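Local coordinates for protein peroxiredoxin (Akkermansia muciniphila, PDB 6KHX) that probably reduces hydrogen peroxide and organic hydroperoxides through redox-active cysteines, as a peroxiredoxin of the typical 2-Cys type, at residues B[52-66]-B[160-174]. Residues are numbered along the deposited sequence; the frame is centred on the assembly and turned at random.
Sequences ELIGFQEALGEFDKR and GRSIDEAIRVVDALQ
R161 grips E52 side-on, NE to OE1 and NH2 to OE2, both hydrogen bonds nearly straight (N-H...O 173°). The carboxylate lies at the guanidinium's edge, but its own plane is turned 48° away, and both nitrogens meet its oxygens from above that plane. The backbone N of R161, 2.7 Å from E52 OE1, reaches this oxygen from the opposite face, giving it two donors. R138 pairs with OE2 as well, and F40 O takes NH1 of R161, so a buried glutamate is matched by two arginines.

Between the polar ends the contact is apolar, and branched isoleucines suit it by offering separate methyls. I163 lays CD1 over a face of the F56 ring and 3.8 Å from A59 CB, a small apolar group that also meets CG2. I167 puts CG1 3.6 Å from F63 CZ, while its CG2, anti to the backbone N, sits over the centre of the R66 guanidinium.

R66 is long enough to reach two acids: NE bonds E62 O, NH2 E62 OE1 in a salt bridge, and NH1 D171, whose OD1 (2.8 Å) uses its syn lone pair. Its carbonyl O accepts Q174 NE2 on an in-plane lone pair, though the hydrogen bond is bent, 134° at the hydrogen. A leucine in its place would probably leave the carboxylates of D171 and E62 without this shared cation.

The axes of helix 60-65 and residues 163-174 run almost parallel. Helix 163-179 packs V170 and L173 on strand 138-143, and F56, on helix 48-58, stacks on F39 of strand 35-40, so these two helices lie against the central sheet of this thioredoxin-like fold.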
loop_
_atom_site.group_PDB
_atom_site.type_symbol
_atom_site.label_atom_id
_atom_site.label_comp_id
_atom_site.label_asym_id
_atom_site.label_seq_id
_atom_site.Cartn_x
_atom_site.Cartn_y
_atom_site.Cartn_z
ATOM N N GLU B 52 11.230 -47.351 -15.556
ATOM C CA GLU B 52 9.927 -46.826 -15.958
ATOM C C GLU B 52 9.916 -46.458 -17.439
ATOM O O GLU B 52 8.963 -46.784 -18.162
ATOM C CB GLU B 52 9.554 -45.627 -15.085
ATOM C CG GLU B 52 9.482 -45.973 -13.603
ATOM C CD GLU B 52 8.976 -44.829 -12.743
ATOM O OE1 GLU B 52 7.859 -44.946 -12.190
ATOM O OE2 GLU B 52 9.693 -43.811 -12.629
ATOM N N LEU B 53 10.978 -45.805 -17.917
ATOM C CA LEU B 53 11.018 -45.402 -19.321
ATOM C C LEU B 53 11.029 -46.615 -20.251
ATOM O O LEU B 53 10.296 -46.659 -21.252
ATOM C CB LEU B 53 12.230 -44.504 -19.573
ATOM C CG LEU B 53 12.106 -43.053 -19.088
ATOM C CD1 LEU B 53 13.428 -42.499 -18.564
ATOM C CD2 LEU B 53 11.566 -42.168 -20.205
ATOM N N ILE B 54 11.855 -47.615 -19.932
ATOM C CA ILE B 54 11.932 -48.817 -20.754
ATOM C C ILE B 54 10.617 -49.585 -20.715
ATOM O O ILE B 54 10.142 -50.072 -21.748
ATOM C CB ILE B 54 13.120 -49.690 -20.316
ATOM C CG1 ILE B 54 14.431 -48.990 -20.665
ATOM C CG2 ILE B 54 13.060 -51.044 -21.001
ATOM C CD1 ILE B 54 15.636 -49.576 -19.972
ATOM N N GLY B 55 10.004 -49.708 -19.534
ATOM C CA GLY B 55 8.729 -50.397 -19.457
ATOM C C GLY B 55 7.651 -49.717 -20.280
ATOM O O GLY B 55 6.860 -50.385 -20.952
ATOM N N PHE B 56 7.613 -48.379 -20.259
ATOM C CA PHE B 56 6.672 -47.667 -21.120
ATOM C C PHE B 56 6.967 -47.936 -22.591
ATOM O O PHE B 56 6.047 -48.004 -23.415
ATOM C CB PHE B 56 6.701 -46.165 -20.832
ATOM C CG PHE B 56 5.681 -45.722 -19.817
ATOM C CD1 PHE B 56 4.333 -45.708 -20.130
ATOM C CD2 PHE B 56 6.076 -45.291 -18.561
ATOM C CE1 PHE B 56 3.395 -45.303 -19.197
ATOM C CE2 PHE B 56 5.145 -44.880 -17.632
ATOM C CZ PHE B 56 3.802 -44.884 -17.952
ATOM N N GLN B 57 8.249 -48.067 -22.945
ATOM C CA GLN B 57 8.583 -48.448 -24.316
ATOM C C GLN B 57 8.041 -49.834 -24.656
ATOM O O GLN B 57 7.536 -50.055 -25.763
ATOM C CB GLN B 57 10.092 -48.402 -24.528
ATOM C CG GLN B 57 10.531 -48.817 -25.921
ATOM C CD GLN B 57 10.027 -47.883 -27.009
ATOM O OE1 GLN B 57 10.002 -46.663 -26.837
ATOM N NE2 GLN B 57 9.642 -48.451 -28.143
ATOM N N GLU B 58 8.146 -50.785 -23.719
ATOM C CA GLU B 58 7.706 -52.151 -23.997
ATOM C C GLU B 58 6.196 -52.231 -24.173
ATOM O O GLU B 58 5.704 -53.064 -24.944
ATOM C CB GLU B 58 8.130 -53.102 -22.868
ATOM C CG GLU B 58 9.595 -53.044 -22.424
ATOM C CD GLU B 58 10.578 -53.618 -23.436
ATOM O OE1 GLU B 58 10.230 -53.742 -24.628
ATOM O OE2 GLU B 58 11.715 -53.948 -23.031
ATOM N N ALA B 59 5.451 -51.389 -23.461
ATOM C CA ALA B 59 3.999 -51.354 -23.532
ATOM C C ALA B 59 3.482 -50.342 -24.549
ATOM O O ALA B 59 2.287 -50.034 -24.550
ATOM C CB ALA B 59 3.417 -51.051 -22.147
ATOM N N LEU B 60 4.354 -49.812 -25.411
ATOM C CA LEU B 60 3.936 -48.735 -26.298
ATOM C C LEU B 60 2.797 -49.170 -27.211
ATOM O O LEU B 60 1.920 -48.361 -27.532
ATOM C CB LEU B 60 5.121 -48.241 -27.127
ATOM C CG LEU B 60 4.935 -46.877 -27.791
ATOM C CD1 LEU B 60 4.462 -45.850 -26.774
ATOM C CD2 LEU B 60 6.218 -46.423 -28.469
ATOM N N GLY B 61 2.778 -50.440 -27.620
ATOM C CA GLY B 61 1.705 -50.909 -28.479
ATOM C C GLY B 61 0.354 -50.877 -27.791
ATOM O O GLY B 61 -0.662 -50.550 -28.412
ATOM N N GLU B 62 0.326 -51.201 -26.495
ATOM C CA GLU B 62 -0.926 -51.162 -25.746
ATOM C C GLU B 62 -1.511 -49.754 -25.698
ATOM O O GLU B 62 -2.737 -49.586 -25.728
ATOM C CB GLU B 62 -0.697 -51.684 -24.325
ATOM C CG GLU B 62 -0.328 -53.153 -24.263
ATOM C CD GLU B 62 -1.393 -54.052 -24.863
ATOM O OE1 GLU B 62 -2.580 -53.925 -24.477
ATOM O OE2 GLU B 62 -1.041 -54.869 -25.744
ATOM N N PHE B 63 -0.654 -48.730 -25.639
ATOM C CA PHE B 63 -1.158 -47.361 -25.659
ATOM C C PHE B 63 -1.512 -46.916 -27.072
ATOM O O PHE B 63 -2.504 -46.203 -27.261
ATOM C CB PHE B 63 -0.140 -46.416 -25.024
ATOM C CG PHE B 63 0.034 -46.625 -23.546
ATOM C CD1 PHE B 63 -0.909 -46.142 -22.650
ATOM C CD2 PHE B 63 1.129 -47.312 -23.051
ATOM C CE1 PHE B 63 -0.761 -46.335 -21.287
ATOM C CE2 PHE B 63 1.282 -47.510 -21.687
ATOM C CZ PHE B 63 0.336 -47.018 -20.806
ATOM N N ASP B 64 -0.734 -47.343 -28.073
ATOM C CA ASP B 64 -1.075 -47.030 -29.460
ATOM C C ASP B 64 -2.461 -47.552 -29.816
ATOM O O ASP B 64 -3.243 -46.852 -30.470
ATOM C CB ASP B 64 -0.027 -47.600 -30.423
ATOM C CG ASP B 64 1.325 -46.914 -30.299
ATOM O OD1 ASP B 64 1.363 -45.724 -29.914
ATOM O OD2 ASP B 64 2.355 -47.560 -30.591
ATOM N N LYS B 65 -2.782 -48.786 -29.403
ATOM C CA LYS B 65 -4.106 -49.329 -29.698
ATOM C C LYS B 65 -5.215 -48.473 -29.100
ATOM O O LYS B 65 -6.330 -48.444 -29.633
ATOM C CB LYS B 65 -4.234 -50.765 -29.183
ATOM C CG LYS B 65 -3.253 -51.750 -29.786
ATOM C CD LYS B 65 -3.579 -53.183 -29.374
ATOM C CE LYS B 65 -3.804 -53.318 -27.881
ATOM N NZ LYS B 65 -4.051 -54.740 -27.512
ATOM N N ARG B 66 -4.934 -47.767 -28.007
ATOM C CA ARG B 66 -5.932 -46.950 -27.333
ATOM C C ARG B 66 -5.841 -45.466 -27.680
ATOM O O ARG B 66 -6.438 -44.641 -26.977
ATOM C CB ARG B 66 -5.835 -47.153 -25.824
ATOM C CG ARG B 66 -6.548 -48.400 -25.336
ATOM C CD ARG B 66 -6.081 -48.781 -23.955
ATOM N NE ARG B 66 -5.136 -49.883 -24.021
ATOM C CZ ARG B 66 -5.368 -51.096 -23.534
ATOM N NH1 ARG B 66 -6.511 -51.357 -22.912
ATOM N NH2 ARG B 66 -4.444 -52.041 -23.654
ATOM N N GLY B 160 8.515 -46.806 -7.873
ATOM C CA GLY B 160 8.190 -46.841 -9.287
ATOM C C GLY B 160 6.703 -47.022 -9.531
ATOM O O GLY B 160 5.957 -47.546 -8.701
ATOM N N ARG B 161 6.268 -46.583 -10.701
ATOM C CA ARG B 161 4.848 -46.577 -11.012
ATOM C C ARG B 161 4.456 -47.910 -11.647
ATOM O O ARG B 161 5.260 -48.840 -11.742
ATOM C CB ARG B 161 4.518 -45.374 -11.892
ATOM C CG ARG B 161 4.521 -44.064 -11.125
ATOM C CD ARG B 161 4.715 -42.865 -12.022
ATOM N NE ARG B 161 6.108 -42.739 -12.438
ATOM C CZ ARG B 161 6.610 -41.662 -13.030
ATOM N NH1 ARG B 161 5.829 -40.611 -13.258
ATOM N NH2 ARG B 161 7.894 -41.628 -13.377
ATOM N N SER B 162 3.207 -48.008 -12.094
ATOM C CA SER B 162 2.649 -49.246 -12.619
ATOM C C SER B 162 1.966 -48.955 -13.944
ATOM O O SER B 162 1.038 -48.144 -14.001
ATOM C CB SER B 162 1.654 -49.852 -11.625
ATOM O OG SER B 162 0.680 -50.639 -12.286
ATOM N N ILE B 163 2.405 -49.641 -14.999
ATOM C CA ILE B 163 1.770 -49.495 -16.304
ATOM C C ILE B 163 0.346 -50.025 -16.285
ATOM O O ILE B 163 -0.536 -49.478 -16.962
ATOM C CB ILE B 163 2.626 -50.198 -17.373
ATOM C CG1 ILE B 163 3.955 -49.457 -17.524
ATOM C CG2 ILE B 163 1.863 -50.363 -18.691
ATOM C CD1 ILE B 163 4.598 -49.640 -18.868
ATOM N N ASP B 164 0.090 -51.082 -15.511
ATOM C CA ASP B 164 -1.250 -51.653 -15.477
ATOM C C ASP B 164 -2.271 -50.634 -14.995
ATOM O O ASP B 164 -3.359 -50.529 -15.567
ATOM C CB ASP B 164 -1.274 -52.901 -14.597
ATOM C CG ASP B 164 -0.433 -54.024 -15.163
ATOM O OD1 ASP B 164 -0.259 -54.076 -16.399
ATOM O OD2 ASP B 164 0.045 -54.864 -14.373
ATOM N N GLU B 165 -1.937 -49.866 -13.950
ATOM C CA GLU B 165 -2.871 -48.864 -13.441
ATOM C C GLU B 165 -3.097 -47.747 -14.456
ATOM O O GLU B 165 -4.221 -47.245 -14.596
ATOM C CB GLU B 165 -2.365 -48.295 -12.114
ATOM C CG GLU B 165 -3.311 -47.293 -11.426
ATOM C CD GLU B 165 -4.700 -47.857 -11.129
ATOM O OE1 GLU B 165 -4.832 -49.087 -10.928
ATOM O OE2 GLU B 165 -5.663 -47.060 -11.083
ATOM N N ALA B 166 -2.050 -47.350 -15.184
ATOM C CA ALA B 166 -2.222 -46.333 -16.214
ATOM C C ALA B 166 -3.169 -46.820 -17.308
ATOM O O ALA B 166 -4.109 -46.115 -17.698
ATOM C CB ALA B 166 -0.864 -45.949 -16.798
ATOM N N ILE B 167 -2.944 -48.041 -17.799
ATOM C CA ILE B 167 -3.823 -48.605 -18.819
ATOM C C ILE B 167 -5.243 -48.769 -18.283
ATOM O O ILE B 167 -6.220 -48.536 -19.003
ATOM C CB ILE B 167 -3.234 -49.922 -19.357
ATOM C CG1 ILE B 167 -2.033 -49.603 -20.249
ATOM C CG2 ILE B 167 -4.278 -50.727 -20.121
ATOM C CD1 ILE B 167 -1.258 -50.798 -20.687
ATOM N N ARG B 168 -5.383 -49.171 -17.019
ATOM C CA ARG B 168 -6.715 -49.353 -16.449
ATOM C C ARG B 168 -7.469 -48.034 -16.403
ATOM O O ARG B 168 -8.659 -47.976 -16.733
ATOM C CB ARG B 168 -6.616 -49.948 -15.046
ATOM C CG ARG B 168 -7.945 -50.415 -14.487
ATOM C CD ARG B 168 -7.863 -50.713 -13.003
ATOM N NE ARG B 168 -7.847 -49.495 -12.200
ATOM C CZ ARG B 168 -8.943 -48.865 -11.781
ATOM N NH1 ARG B 168 -10.138 -49.347 -12.090
ATOM N NH2 ARG B 168 -8.850 -47.758 -11.052
ATOM N N VAL B 169 -6.789 -46.959 -15.993
ATOM C CA VAL B 169 -7.435 -45.654 -15.943
ATOM C C VAL B 169 -7.777 -45.172 -17.350
ATOM O O VAL B 169 -8.832 -44.564 -17.571
ATOM C CB VAL B 169 -6.545 -44.649 -15.186
ATOM C CG1 VAL B 169 -7.196 -43.291 -15.161
ATOM C CG2 VAL B 169 -6.312 -45.120 -13.764
ATOM N N VAL B 170 -6.906 -45.447 -18.326
ATOM C CA VAL B 170 -7.225 -45.108 -19.711
ATOM C C VAL B 170 -8.501 -45.816 -20.150
ATOM O O VAL B 170 -9.402 -45.205 -20.739
ATOM C CB VAL B 170 -6.049 -45.454 -20.639
ATOM C CG1 VAL B 170 -6.497 -45.409 -22.094
ATOM C CG2 VAL B 170 -4.891 -44.498 -20.409
ATOM N N ASP B 171 -8.591 -47.120 -19.873
ATOM C CA ASP B 171 -9.775 -47.876 -20.266
ATOM C C ASP B 171 -11.018 -47.343 -19.572
ATOM O O ASP B 171 -12.089 -47.268 -20.182
ATOM C CB ASP B 171 -9.584 -49.368 -19.981
ATOM C CG ASP B 171 -8.644 -50.035 -20.974
ATOM O OD1 ASP B 171 -8.498 -49.516 -22.107
ATOM O OD2 ASP B 171 -8.057 -51.083 -20.630
ATOM N N ALA B 172 -10.900 -46.960 -18.301
ATOM C CA ALA B 172 -12.057 -46.411 -17.601
ATOM C C ALA B 172 -12.502 -45.086 -18.220
ATOM O O ALA B 172 -13.702 -44.862 -18.433
ATOM C CB ALA B 172 -11.743 -46.237 -16.117
ATOM N N LEU B 173 -11.552 -44.196 -18.519
ATOM C CA LEU B 173 -11.915 -42.921 -19.129
ATOM C C LEU B 173 -12.600 -43.139 -20.472
ATOM O O LEU B 173 -13.642 -42.534 -20.758
ATOM C CB LEU B 173 -10.681 -42.034 -19.300
ATOM C CG LEU B 173 -10.966 -40.774 -20.130
ATOM C CD1 LEU B 173 -11.958 -39.891 -19.405
ATOM C CD2 LEU B 173 -9.702 -39.991 -20.476
ATOM N N GLN B 174 -12.034 -44.018 -21.304
ATOM C CA GLN B 174 -12.608 -44.259 -22.623
ATOM C C GLN B 174 -13.976 -44.924 -22.518
ATOM O O GLN B 174 -14.884 -44.614 -23.299
ATOM C CB GLN B 174 -11.650 -45.102 -23.464
ATOM C CG GLN B 174 -10.427 -44.324 -23.932
ATOM C CD GLN B 174 -9.412 -45.186 -24.655
ATOM O OE1 GLN B 174 -9.538 -46.410 -24.698
ATOM N NE2 GLN B 174 -8.402 -44.549 -25.239
#